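Local structure of periplasmic binding protein (Thermotoga lettingae TMO, 4RY8) at residues N295-N298 and M299-V303; R288-L291 and V292-I296; W205-F208 and A209-A212. The protein probably serves as the solute-binding component of a sugar transporter, and binds 5-methylthioribose. One frame throughout, in Å; residues are numbered along the deposited sequence.

Interaction 1 of 3, residues N295-N298 and M299-V303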
# COMPACT_ATOMS: atom_id res chain seq x y z
N ASN C 295 -27.20 -1.36 1.30
CA ASN C 295 -28.17 -1.82 0.29
C ASN C 295 -27.70 -1.60 -1.15
O ASN C 295 -28.47 -1.23 -2.04
CB ASN C 295 -29.57 -1.17 0.54
CG ASN C 295 -30.43 -1.98 1.50
OD1 ASN C 295 -31.49 -2.49 1.14
ND2 ASN C 295 -29.96 -2.12 2.74
N ILE C 296 -26.41 -1.81 -1.35
CA ILE C 296 -25.79 -1.64 -2.64
C ILE C 296 -26.04 -2.91 -3.43
O ILE C 296 -25.79 -4.01 -2.92
CB ILE C 296 -24.27 -1.38 -2.48
CG1 ILE C 296 -24.09 -0.03 -1.77
CG2 ILE C 296 -23.55 -1.39 -3.84
CD1 ILE C 296 -22.67 0.27 -1.35
N THR C 297 -26.58 -2.75 -4.65
CA THR C 297 -26.87 -3.84 -5.58
C THR C 297 -26.20 -3.69 -6.96
O THR C 297 -26.28 -4.60 -7.78
CB THR C 297 -28.37 -3.91 -5.88
OG1 THR C 297 -28.69 -2.92 -6.86
CG2 THR C 297 -29.20 -3.68 -4.64
N ASN C 298 -25.57 -2.55 -7.24
CA ASN C 298 -24.95 -2.33 -8.54
C ASN C 298 -23.87 -1.23 -8.49
O ASN C 298 -23.73 -0.52 -7.49
CB ASN C 298 -26.00 -2.05 -9.62
CG ASN C 298 -26.72 -0.72 -9.43
OD1 ASN C 298 -26.14 0.25 -8.95
ND2 ASN C 298 -27.96 -0.66 -9.86
N MET C 299 -23.06 -1.13 -9.54
CA MET C 299 -22.00 -0.13 -9.59
C MET C 299 -22.50 1.32 -9.45
O MET C 299 -21.81 2.17 -8.88
CB MET C 299 -21.17 -0.28 -10.87
CG MET C 299 -20.24 -1.47 -10.87
SD MET C 299 -18.91 -1.32 -9.66
CE MET C 299 -17.95 0.04 -10.34
N ASP C 300 -23.70 1.61 -9.91
CA ASP C 300 -24.22 2.97 -9.77
C ASP C 300 -24.24 3.35 -8.30
O ASP C 300 -23.69 4.36 -7.88
CB ASP C 300 -25.61 3.07 -10.38
CG ASP C 300 -25.60 2.84 -11.88
OD1 ASP C 300 -24.76 3.48 -12.56
OD2 ASP C 300 -26.41 2.02 -12.38
N GLU C 301 -24.88 2.48 -7.53
CA GLU C 301 -25.02 2.62 -6.08
C GLU C 301 -23.74 2.53 -5.32
O GLU C 301 -23.60 3.08 -4.25
CB GLU C 301 -26.02 1.56 -5.56
CG GLU C 301 -27.47 1.88 -5.98
CD GLU C 301 -28.39 0.67 -5.94
OE1 GLU C 301 -27.99 -0.43 -5.46
OE2 GLU C 301 -29.52 0.80 -6.44
N LEU C 302 -22.75 1.85 -5.85
CA LEU C 302 -21.55 1.74 -5.07
C LEU C 302 -20.72 3.01 -5.14
O LEU C 302 -20.09 3.41 -4.17
CB LEU C 302 -20.72 0.55 -5.55
CG LEU C 302 -19.35 0.59 -4.96
CD1 LEU C 302 -19.28 0.47 -3.46
CD2 LEU C 302 -18.59 -0.58 -5.58
N VAL C 303 -20.68 3.59 -6.32
CA VAL C 303 -19.90 4.80 -6.61
C VAL C 303 -20.49 5.96 -5.81
O VAL C 303 -19.76 6.76 -5.23
CB VAL C 303 -19.93 5.15 -8.12
CG1 VAL C 303 -19.45 6.58 -8.38
CG2 VAL C 303 -19.06 4.20 -8.91
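Asn298 and Leu302 are joined by a weak backbone bond at the start of helix 299-305, with Leu302 N 3.0 Å from Asn298 O. The chain arrives extended at Asn298 and turns helical from Met299 onward, which makes Asn298 the N-cap. Its CG stands between the backbone N and the carbonyl carbon (chi1 68°), and this turns the amide back over the first turn. There OD1 takes the Glu301 N-H at 2.9 Å, in a bond that is straight at hydrogen and acceptor alike (N-H...O 174°).

Glu301 reaches one residue further back. Extended beyond CG, its side chain runs across the Asn298 side chain at about a right angle and brings OE1 to Thr297. That single oxygen accepts twice: from Thr297 N at 2.8 Å, nearly in line with its C-O bond, and from Thr297 OG1 at 2.9 Å, on the syn side and 34° out of the carboxylate plane. On the buried flank Ile296 CG2 rests on Leu302 CB at 3.8 Å; Val232 also packs against Leu302. Met299 N, at the same helix start, is bonded to Thr234 OG1.

Were Glu301 an alanine, Thr297 N and OG1 would probably lose their shared acceptor, leaving the chain ahead of the cap freer to move. Asn298 thus caps Glu301 N, while the Glu301 carboxylate ties down Thr297 just ahead of the cap, and a carboxylate near the helix N-terminus is likely to be favoured by the helix dipole.

Interaction 2 of 3, residues R288-L291 and V292-I296; sequences RQFL and VDNNI
A Schellman motif closes helix 288-293: Ile296 N reaches back five residues to Leu291 O (2.9 Å), and inside this loop Asn295 N bonds to Val292 O at 3.1 Å. Asn295 is the C-prime residue, and its positive phi (56°) takes the backbone out of the right-handed helix. The apolar contact that commonly accompanies this motif is present too, Leu291 CD2 meeting Ile296 CG2 at 3.6 Å with the two side chains at about a right angle.

Asn294, the first residue out of helical conformation, folds its amide back onto the last turn. ND2 donates to Phe290 O at 2.7 Å, in the carbonyl plane and on a lone pair. With CG anti to the carbonyl carbon (chi1 -63°), the same nitrogen also comes over one face of the Phe290 ring, 2.9 Å above its plane and toward the rim, the amide tilted 59° to the ring. Phe290 O, reached only weakly by Asn294 N, gains its stronger donor from the side chain of the same residue. Ile296 CD1 approaches the same ring obliquely, 3.7 Å from Phe290 CE2.

A turn earlier, Val292 CG2 lies over one face of the Arg288 guanidinium, 3.7 Å from NH1. The extended arginine is anchored by its NH2 to Gln242 O.

The helix follows directly on strand 284-287, an edge strand of the mixed sheet, and Arg288 still shares backbone bonds with Val248 of strand 247-252. Leu291 packs on Ile241, while Phe290 leans on Leu302 and Ala305 of helix 299-305.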
# COMPACT_ATOMS: atom_id res chain seq x y z
N ARG C 288 -18.16 -7.05 1.74
CA ARG C 288 -19.54 -7.55 1.64
C ARG C 288 -20.43 -6.83 2.66
O ARG C 288 -21.58 -6.50 2.37
CB ARG C 288 -19.58 -9.06 1.87
CG ARG C 288 -20.98 -9.59 2.04
CD ARG C 288 -21.08 -11.09 2.10
NE ARG C 288 -22.47 -11.47 1.87
CZ ARG C 288 -23.46 -11.30 2.74
NH1 ARG C 288 -23.24 -10.78 3.94
NH2 ARG C 288 -24.68 -11.67 2.42
N GLN C 289 -19.86 -6.62 3.84
CA GLN C 289 -20.52 -5.92 4.95
C GLN C 289 -20.94 -4.51 4.60
O GLN C 289 -22.06 -4.07 4.95
CB GLN C 289 -19.56 -5.87 6.15
CG GLN C 289 -20.25 -5.91 7.51
CD GLN C 289 -20.27 -7.31 8.11
OE1 GLN C 289 -19.22 -7.96 8.24
NE2 GLN C 289 -21.45 -7.78 8.47
N PHE C 290 -20.03 -3.77 3.97
CA PHE C 290 -20.33 -2.41 3.49
C PHE C 290 -21.42 -2.43 2.39
O PHE C 290 -22.28 -1.53 2.35
CB PHE C 290 -19.03 -1.72 2.99
CG PHE C 290 -19.26 -0.38 2.34
CD1 PHE C 290 -19.55 0.75 3.11
CD2 PHE C 290 -19.25 -0.27 0.95
CE1 PHE C 290 -19.80 1.98 2.50
CE2 PHE C 290 -19.50 0.96 0.34
CZ PHE C 290 -19.78 2.08 1.12
N LEU C 291 -21.41 -3.44 1.51
CA LEU C 291 -22.44 -3.50 0.45
C LEU C 291 -23.83 -3.70 1.07
O LEU C 291 -24.80 -3.00 0.70
CB LEU C 291 -22.17 -4.60 -0.58
CG LEU C 291 -20.88 -4.54 -1.40
CD1 LEU C 291 -20.71 -5.86 -2.15
CD2 LEU C 291 -20.94 -3.37 -2.36
N VAL C 292 -23.90 -4.65 2.01
CA VAL C 292 -25.17 -5.02 2.70
C VAL C 292 -25.70 -3.89 3.56
O VAL C 292 -26.90 -3.55 3.48
CB VAL C 292 -24.98 -6.29 3.60
CG1 VAL C 292 -26.25 -6.61 4.38
CG2 VAL C 292 -24.55 -7.50 2.77
N ASP C 293 -24.83 -3.31 4.38
CA ASP C 293 -25.25 -2.21 5.29
C ASP C 293 -25.88 -1.02 4.57
O ASP C 293 -26.72 -0.32 5.13
CB ASP C 293 -24.08 -1.70 6.12
CG ASP C 293 -23.73 -2.63 7.26
OD1 ASP C 293 -24.36 -3.69 7.37
OD2 ASP C 293 -22.84 -2.27 8.06
N ASN C 294 -25.49 -0.83 3.32
CA ASN C 294 -25.88 0.30 2.51
C ASN C 294 -26.75 -0.10 1.33
O ASN C 294 -27.00 0.71 0.43
CB ASN C 294 -24.61 0.95 1.98
CG ASN C 294 -23.75 1.50 3.09
OD1 ASN C 294 -24.20 2.38 3.82
ND2 ASN C 294 -22.57 0.95 3.26
N ASN C 295 -27.20 -1.36 1.30
CA ASN C 295 -28.17 -1.82 0.29
C ASN C 295 -27.70 -1.60 -1.15
O ASN C 295 -28.47 -1.23 -2.04
CB ASN C 295 -29.57 -1.17 0.54
CG ASN C 295 -30.43 -1.98 1.50
OD1 ASN C 295 -31.49 -2.49 1.14
ND2 ASN C 295 -29.96 -2.12 2.74
N ILE C 296 -26.41 -1.81 -1.35
CA ILE C 296 -25.79 -1.64 -2.64
C ILE C 296 -26.04 -2.91 -3.43
O ILE C 296 -25.79 -4.01 -2.92
CB ILE C 296 -24.27 -1.38 -2.48
CG1 ILE C 296 -24.09 -0.03 -1.77
CG2 ILE C 296 -23.55 -1.39 -3.84
CD1 ILE C 296 -22.67 0.27 -1.35

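Interaction 3 of 3, residues W205-F208 and A209-A212; sequences WDEF and AKGA. With SR1 (5-S-methyl-5-thio-alpha-D-ribofuranose), chain G.
Trp205 lays its indole against the bound 5-methylthioribose, with SR1 C5 3.6 Å above one face and toward the rim. CG anti to the backbone N (chi1 172°) directs the indole between the ligand and Glu207; CD1 comes within 3.3 Å of SR1 O3, and the benzo side of the indole faces the S-methyl carbon CS. On the opposite face Glu207 CB sits over the ring centre at 3.5 Å, so that SR1 C5, indole and Glu207 CB are layered. The benzo edge of the indole, at CE3, meets the face of the Phe208 ring, the two rings steeply inclined.

Trp205 is the N-cap residue, and its O accepts from Ala209 N at 3.2 Å. One turn on, Ala212 N bonds to Phe208 O at 3.1 Å.

Away from the ligand, Glu207 and Lys210 form a salt bridge, OE2 to NZ at 2.8 Å, both chains bending to meet. Water 2 donates to Glu207 OE1 at 2.6 Å and accepts weakly from the same NZ. Water 1 accepts from Lys210 NZ at 3.0 Å and lies within bonding distance of Asp206 OD2, to which it probably donates. The carboxylate of Asp236 is close to that OD2, and the ammonium probably eases the crowding of negative charge. Asp206 N holds Asp231 OD2, an oxygen that also bonds the ligand.

An aromatic side chain lining the ligand is common in sugar-binding proteins; here Trp205, one of twelve pocket residues, ends the turn from strand 200-203 into helix 206-219 of a beta-alpha-beta unit.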
# COMPACT_ATOMS: atom_id res chain seq x y z
N TRP C 205 -8.14 -11.86 -9.78
CA TRP C 205 -9.00 -11.27 -10.85
C TRP C 205 -10.44 -11.67 -10.55
O TRP C 205 -10.63 -12.79 -10.11
CB TRP C 205 -8.49 -11.81 -12.22
CG TRP C 205 -9.32 -11.50 -13.44
CD1 TRP C 205 -10.14 -10.42 -13.64
CD2 TRP C 205 -9.35 -12.24 -14.63
NE1 TRP C 205 -10.70 -10.47 -14.88
CE2 TRP C 205 -10.22 -11.59 -15.52
CE3 TRP C 205 -8.72 -13.42 -15.04
CZ2 TRP C 205 -10.50 -12.09 -16.79
CZ3 TRP C 205 -8.99 -13.91 -16.28
CH2 TRP C 205 -9.84 -13.26 -17.15
N ASP C 206 -11.48 -10.80 -10.72
CA ASP C 206 -12.81 -11.23 -10.37
C ASP C 206 -13.33 -12.46 -11.12
O ASP C 206 -14.17 -13.18 -10.60
CB ASP C 206 -13.90 -10.08 -10.35
CG ASP C 206 -14.12 -9.40 -11.71
OD1 ASP C 206 -13.42 -9.70 -12.70
OD2 ASP C 206 -15.05 -8.54 -11.81
N GLU C 207 -12.83 -12.75 -12.32
CA GLU C 207 -13.21 -13.97 -13.05
C GLU C 207 -12.71 -15.26 -12.35
O GLU C 207 -13.41 -16.29 -12.33
CB GLU C 207 -12.74 -13.91 -14.51
CG GLU C 207 -13.46 -12.85 -15.32
CD GLU C 207 -14.96 -13.08 -15.41
OE1 GLU C 207 -15.41 -14.20 -15.76
OE2 GLU C 207 -15.71 -12.13 -15.15
N PHE C 208 -11.54 -15.19 -11.74
CA PHE C 208 -11.03 -16.30 -10.93
C PHE C 208 -11.95 -16.44 -9.69
O PHE C 208 -12.40 -17.52 -9.33
CB PHE C 208 -9.63 -16.01 -10.41
CG PHE C 208 -8.50 -16.05 -11.44
CD1 PHE C 208 -8.46 -16.96 -12.50
CD2 PHE C 208 -7.41 -15.24 -11.23
CE1 PHE C 208 -7.38 -16.94 -13.36
CE2 PHE C 208 -6.32 -15.24 -12.08
CZ PHE C 208 -6.31 -16.11 -13.14
N ALA C 209 -12.23 -15.32 -9.04
CA ALA C 209 -13.07 -15.32 -7.83
C ALA C 209 -14.45 -15.94 -8.08
O ALA C 209 -14.91 -16.76 -7.31
CB ALA C 209 -13.22 -13.89 -7.29
N LYS C 210 -15.09 -15.58 -9.19
CA LYS C 210 -16.44 -16.03 -9.52
C LYS C 210 -16.46 -17.53 -9.63
O LYS C 210 -17.31 -18.19 -9.09
CB LYS C 210 -16.91 -15.40 -10.84
CG LYS C 210 -16.78 -13.88 -10.87
CD LYS C 210 -18.08 -13.13 -10.87
CE LYS C 210 -18.64 -13.01 -12.27
NZ LYS C 210 -17.77 -12.38 -13.30
N GLY C 211 -15.47 -18.09 -10.32
CA GLY C 211 -15.36 -19.54 -10.37
C GLY C 211 -15.22 -20.19 -9.04
O GLY C 211 -15.88 -21.20 -8.76
N ALA C 212 -14.36 -19.62 -8.20
CA ALA C 212 -14.06 -20.16 -6.87
C ALA C 212 -15.29 -20.16 -5.97
O ALA C 212 -15.59 -21.16 -5.31
CB ALA C 212 -12.94 -19.39 -6.22
CS SR1 G . -5.82 -11.40 -17.02
S SR1 G . -5.25 -9.90 -16.25
C5 SR1 G . -6.80 -9.59 -15.37
C4 SR1 G . -6.72 -8.30 -14.55
O4 SR1 G . -6.41 -7.28 -15.44
C1 SR1 G . -7.17 -6.09 -15.17
O1 SR1 G . -6.27 -5.10 -14.80
C2 SR1 G . -8.15 -6.36 -14.04
O2 SR1 G . -7.94 -5.66 -12.78
C3 SR1 G . -8.01 -7.86 -13.87
O3 SR1 G . -8.00 -8.21 -12.49
O HOH W 1 -17.30 -9.42 -13.12
O HOH W 2 -17.95 -13.91 -16.32

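Along the chain interaction 3 comes first, at the start of helix 206-219; interactions 2 and 1 follow near the C-terminal end. The last two are consecutive, their centres 9 Å apart: they share Asn295 and Ile296, so the Schellman end of helix 288-293 runs straight into the capped start of helix 299-305, and Leu302 CD1 packs on Phe290 CE2 at 3.8 Å. Interaction 3 is about 20 Å from either, centre to centre. Strands 200-203 and 284-287, which lead into helices 206-219 and 288-293, belong to one mixed sheet. Interaction 3 brings Trp205 to the pocket, while 288-303 forms two short helices joined by a turn at the sheet's edge, with the Met299 side chain about 12 Å from the ligand.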